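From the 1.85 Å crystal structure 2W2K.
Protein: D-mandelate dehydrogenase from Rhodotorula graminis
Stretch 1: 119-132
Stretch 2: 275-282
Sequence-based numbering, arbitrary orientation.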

# COMPACT_ATOMS: atom_id res chain seq x y z
N ASP B 119 -8.27 -1.79 -3.47
CA ASP B 119 -6.86 -1.30 -3.49
C ASP B 119 -6.57 -0.34 -2.32
O ASP B 119 -5.49 -0.41 -1.71
CB ASP B 119 -6.56 -0.56 -4.81
CG ASP B 119 -6.26 -1.50 -6.00
OD1 ASP B 119 -6.12 -2.74 -5.78
OD2 ASP B 119 -6.17 -1.00 -7.15
N LEU B 120 -7.51 0.58 -2.03
CA LEU B 120 -7.31 1.55 -0.91
C LEU B 120 -7.32 0.82 0.44
O LEU B 120 -6.53 1.16 1.34
CB LEU B 120 -8.36 2.71 -0.95
CG LEU B 120 -8.14 4.02 -0.12
CD1 LEU B 120 -8.58 3.90 1.35
CD2 LEU B 120 -6.70 4.61 -0.20
N ALA B 121 -8.17 -0.20 0.60
CA ALA B 121 -8.10 -1.04 1.82
C ALA B 121 -6.75 -1.77 1.98
O ALA B 121 -6.20 -1.84 3.09
CB ALA B 121 -9.29 -2.04 1.86
N LEU B 122 -6.20 -2.27 0.86
CA LEU B 122 -4.87 -2.91 0.86
C LEU B 122 -3.76 -1.93 1.28
O LEU B 122 -2.85 -2.31 2.04
CB LEU B 122 -4.52 -3.57 -0.51
CG LEU B 122 -3.41 -4.65 -0.44
CD1 LEU B 122 -3.94 -5.96 0.18
CD2 LEU B 122 -2.82 -4.91 -1.84
N TYR B 123 -3.84 -0.68 0.80
CA TYR B 123 -2.94 0.41 1.25
C TYR B 123 -2.99 0.62 2.79
O TYR B 123 -1.93 0.71 3.46
CB TYR B 123 -3.29 1.72 0.50
CG TYR B 123 -2.66 3.00 1.04
CD1 TYR B 123 -1.42 3.44 0.58
CD2 TYR B 123 -3.33 3.79 2.00
CE1 TYR B 123 -0.84 4.64 1.07
CE2 TYR B 123 -2.74 4.99 2.51
CZ TYR B 123 -1.51 5.40 2.03
OH TYR B 123 -0.93 6.58 2.51
N LEU B 124 -4.20 0.70 3.35
CA LEU B 124 -4.34 0.87 4.82
C LEU B 124 -3.80 -0.36 5.61
O LEU B 124 -3.19 -0.19 6.68
CB LEU B 124 -5.80 1.13 5.20
CG LEU B 124 -6.51 2.39 4.62
CD1 LEU B 124 -7.97 2.38 5.02
CD2 LEU B 124 -5.78 3.68 5.11
N ILE B 125 -4.01 -1.57 5.07
CA ILE B 125 -3.45 -2.82 5.68
C ILE B 125 -1.91 -2.80 5.72
O ILE B 125 -1.29 -3.08 6.77
CB ILE B 125 -3.98 -4.13 4.96
CG1 ILE B 125 -5.48 -4.31 5.22
CG2 ILE B 125 -3.22 -5.39 5.46
CD1 ILE B 125 -6.19 -5.40 4.30
N LEU B 126 -1.29 -2.44 4.59
CA LEU B 126 0.16 -2.24 4.56
C LEU B 126 0.59 -1.14 5.57
O LEU B 126 1.53 -1.36 6.34
CB LEU B 126 0.65 -1.93 3.13
CG LEU B 126 0.64 -3.11 2.13
CD1 LEU B 126 0.58 -2.65 0.65
CD2 LEU B 126 1.82 -4.07 2.35
N SER B 127 -0.11 0.00 5.58
CA SER B 127 0.22 1.09 6.53
C SER B 127 0.22 0.67 8.02
O SER B 127 1.16 1.01 8.76
CB SER B 127 -0.69 2.33 6.31
OG SER B 127 -0.23 3.43 7.08
N VAL B 128 -0.81 -0.06 8.45
CA VAL B 128 -0.94 -0.43 9.88
C VAL B 128 0.05 -1.52 10.32
O VAL B 128 0.44 -1.57 11.51
CB VAL B 128 -2.43 -0.79 10.30
CG1 VAL B 128 -3.38 0.43 10.08
CG2 VAL B 128 -2.98 -2.04 9.59
N PHE B 129 0.47 -2.39 9.40
CA PHE B 129 1.48 -3.42 9.70
C PHE B 129 2.90 -2.82 9.76
O PHE B 129 3.72 -3.24 10.60
CB PHE B 129 1.44 -4.59 8.69
CG PHE B 129 0.51 -5.75 9.10
CD1 PHE B 129 -0.76 -5.88 8.53
CD2 PHE B 129 0.95 -6.73 10.02
CE1 PHE B 129 -1.61 -6.95 8.89
CE2 PHE B 129 0.11 -7.80 10.40
CZ PHE B 129 -1.18 -7.91 9.84
N ARG B 130 3.18 -1.82 8.91
CA ARG B 130 4.54 -1.27 8.70
C ARG B 130 4.84 0.06 9.44
O ARG B 130 6.00 0.52 9.49
CB ARG B 130 4.79 -1.13 7.18
CG ARG B 130 4.67 -2.51 6.42
CD ARG B 130 5.69 -3.62 6.96
NE ARG B 130 7.05 -3.11 6.77
CZ ARG B 130 7.76 -3.23 5.64
NH1 ARG B 130 7.29 -3.95 4.60
NH2 ARG B 130 8.94 -2.61 5.56
N LEU B 131 3.79 0.65 10.03
CA LEU B 131 3.85 1.98 10.69
C LEU B 131 4.35 3.09 9.72
O LEU B 131 5.14 3.97 10.08
CB LEU B 131 4.67 1.93 12.02
CG LEU B 131 4.25 0.77 12.96
CD1 LEU B 131 5.18 0.64 14.16
CD2 LEU B 131 2.77 0.91 13.39
N ALA B 132 3.85 3.05 8.48
CA ALA B 132 4.32 3.94 7.41
C ALA B 132 3.85 5.38 7.57
O ALA B 132 4.54 6.34 7.15
CB ALA B 132 3.90 3.38 6.05
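Stretch 2, residues 275-282: LLSAGLDV

A glycine faces the helix at the middle of this contact: G279 lies against it with no side chain, its CA 5.5 Å from the CA of L124. A CB modelled in ideal geometry on G279 would point toward the helix and come within 3.3 Å of L124 CB and 3.5 Å of V128 CG1, a tight fit that the bare backbone avoids. In its place the methyl groups of the helix pack directly on the main chain of the strand. V128 CG1 approaches A278 C at 3.5 Å and G279 N at 3.6 Å, while L124 CD1 lies 4.0 Å from G279 O.

Stretch 2 is extended from S277 to L280 and runs nearly antiparallel to the helix that spans residues 119-130, with a crossing angle of 158° and a closest approach of the axes of 7.6 Å. The chain turns a corner at L276, whose phi/psi of -73/-44 departs from the extended values that follow. Within the strand the side chains alternate: S277 is directed toward the helix, A278 away, and L280 away again, with G279 occupying the inward position between the last two. The helix answers with L120, L124 and V128, spaced four residues apart and thus aligned along one face, all with CA-to-CB bonds toward the strand. The register agrees with the reversed direction: V128 pairs with S277 (CA to CA 5.5 Å) and L124 with G279, so four helix residues, a little over one turn, span about the same length as two strand residues.

Near the C-terminal end of the helix, a single hydrogen bond joins the packing. S277 adopts the p rotamer and its OG donates a hydrogen bond to V128 O at 2.8 Å. This carbonyl lies in the last turn of the helix, where the helical pattern of backbone hydrogen bonds runs out, and the serine hydroxyl supplies it with a partner. The same OG is 3.5 Å from V128 CB. Just beyond, L131 leaves helical geometry with positive phi (57/42). Its CA-to-CB bond points sideways, but the end of the side chain comes nearer to stretch 2, placing CD2 at 4.1 Å from S277 CB and 4.3 Å from L276 CD2, an apolar contact beside the corner.

At the other end, D281 follows the strand with its CA-to-CB bond toward the helix. L120 CD1 packs at 3.6 Å from D281 CG, and L124 CD1 reaches D281 N at 4.1 Å. The contact is one of van der Waals packing, and both carboxylate oxygens of D281 are hydrogen-bonded elsewhere in the structure. Altogether the contact buries 373 Å², both sides summed.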

# COMPACT_ATOMS: atom_id res chain seq x y z
N LEU B 275 -4.95 -1.86 20.91
CA LEU B 275 -4.58 -1.73 19.50
C LEU B 275 -3.22 -1.06 19.35
O LEU B 275 -2.95 -0.06 20.02
CB LEU B 275 -5.64 -0.90 18.74
CG LEU B 275 -7.07 -1.45 18.58
CD1 LEU B 275 -7.96 -0.37 18.00
CD2 LEU B 275 -7.12 -2.71 17.70
N LEU B 276 -2.35 -1.62 18.49
CA LEU B 276 -1.11 -0.96 18.07
C LEU B 276 -1.36 0.20 17.10
O LEU B 276 -0.74 1.30 17.21
CB LEU B 276 -0.17 -1.99 17.40
CG LEU B 276 1.14 -1.44 16.78
CD1 LEU B 276 2.05 -0.92 17.91
CD2 LEU B 276 1.85 -2.48 15.92
N SER B 277 -2.26 -0.04 16.14
CA SER B 277 -2.43 0.87 14.99
C SER B 277 -3.83 0.70 14.37
O SER B 277 -4.51 -0.35 14.57
CB SER B 277 -1.32 0.63 13.94
OG SER B 277 -1.27 -0.74 13.57
N ALA B 278 -4.28 1.73 13.66
CA ALA B 278 -5.59 1.71 12.96
C ALA B 278 -5.56 2.57 11.69
O ALA B 278 -4.74 3.50 11.60
CB ALA B 278 -6.74 2.17 13.91
N GLY B 279 -6.42 2.23 10.71
CA GLY B 279 -6.51 3.00 9.44
C GLY B 279 -7.96 3.29 9.07
O GLY B 279 -8.74 2.36 8.91
N LEU B 280 -8.33 4.58 8.96
CA LEU B 280 -9.69 5.01 8.63
C LEU B 280 -9.74 5.88 7.37
O LEU B 280 -9.16 7.00 7.35
CB LEU B 280 -10.34 5.81 9.80
CG LEU B 280 -10.54 5.23 11.21
CD1 LEU B 280 -11.33 6.25 12.06
CD2 LEU B 280 -11.26 3.84 11.21
N ASP B 281 -10.45 5.40 6.35
CA ASP B 281 -10.81 6.22 5.16
C ASP B 281 -12.15 6.96 5.40
O ASP B 281 -12.45 7.93 4.71
CB ASP B 281 -10.94 5.34 3.90
CG ASP B 281 -11.15 6.15 2.62
OD1 ASP B 281 -10.34 7.07 2.33
OD2 ASP B 281 -12.10 5.82 1.86
N VAL B 282 -12.94 6.47 6.35
CA VAL B 282 -14.30 6.97 6.62
C VAL B 282 -14.44 7.29 8.13
O VAL B 282 -13.83 6.61 8.98
CB VAL B 282 -15.40 5.97 6.11
CG1 VAL B 282 -15.37 5.85 4.57
CG2 VAL B 282 -15.24 4.54 6.76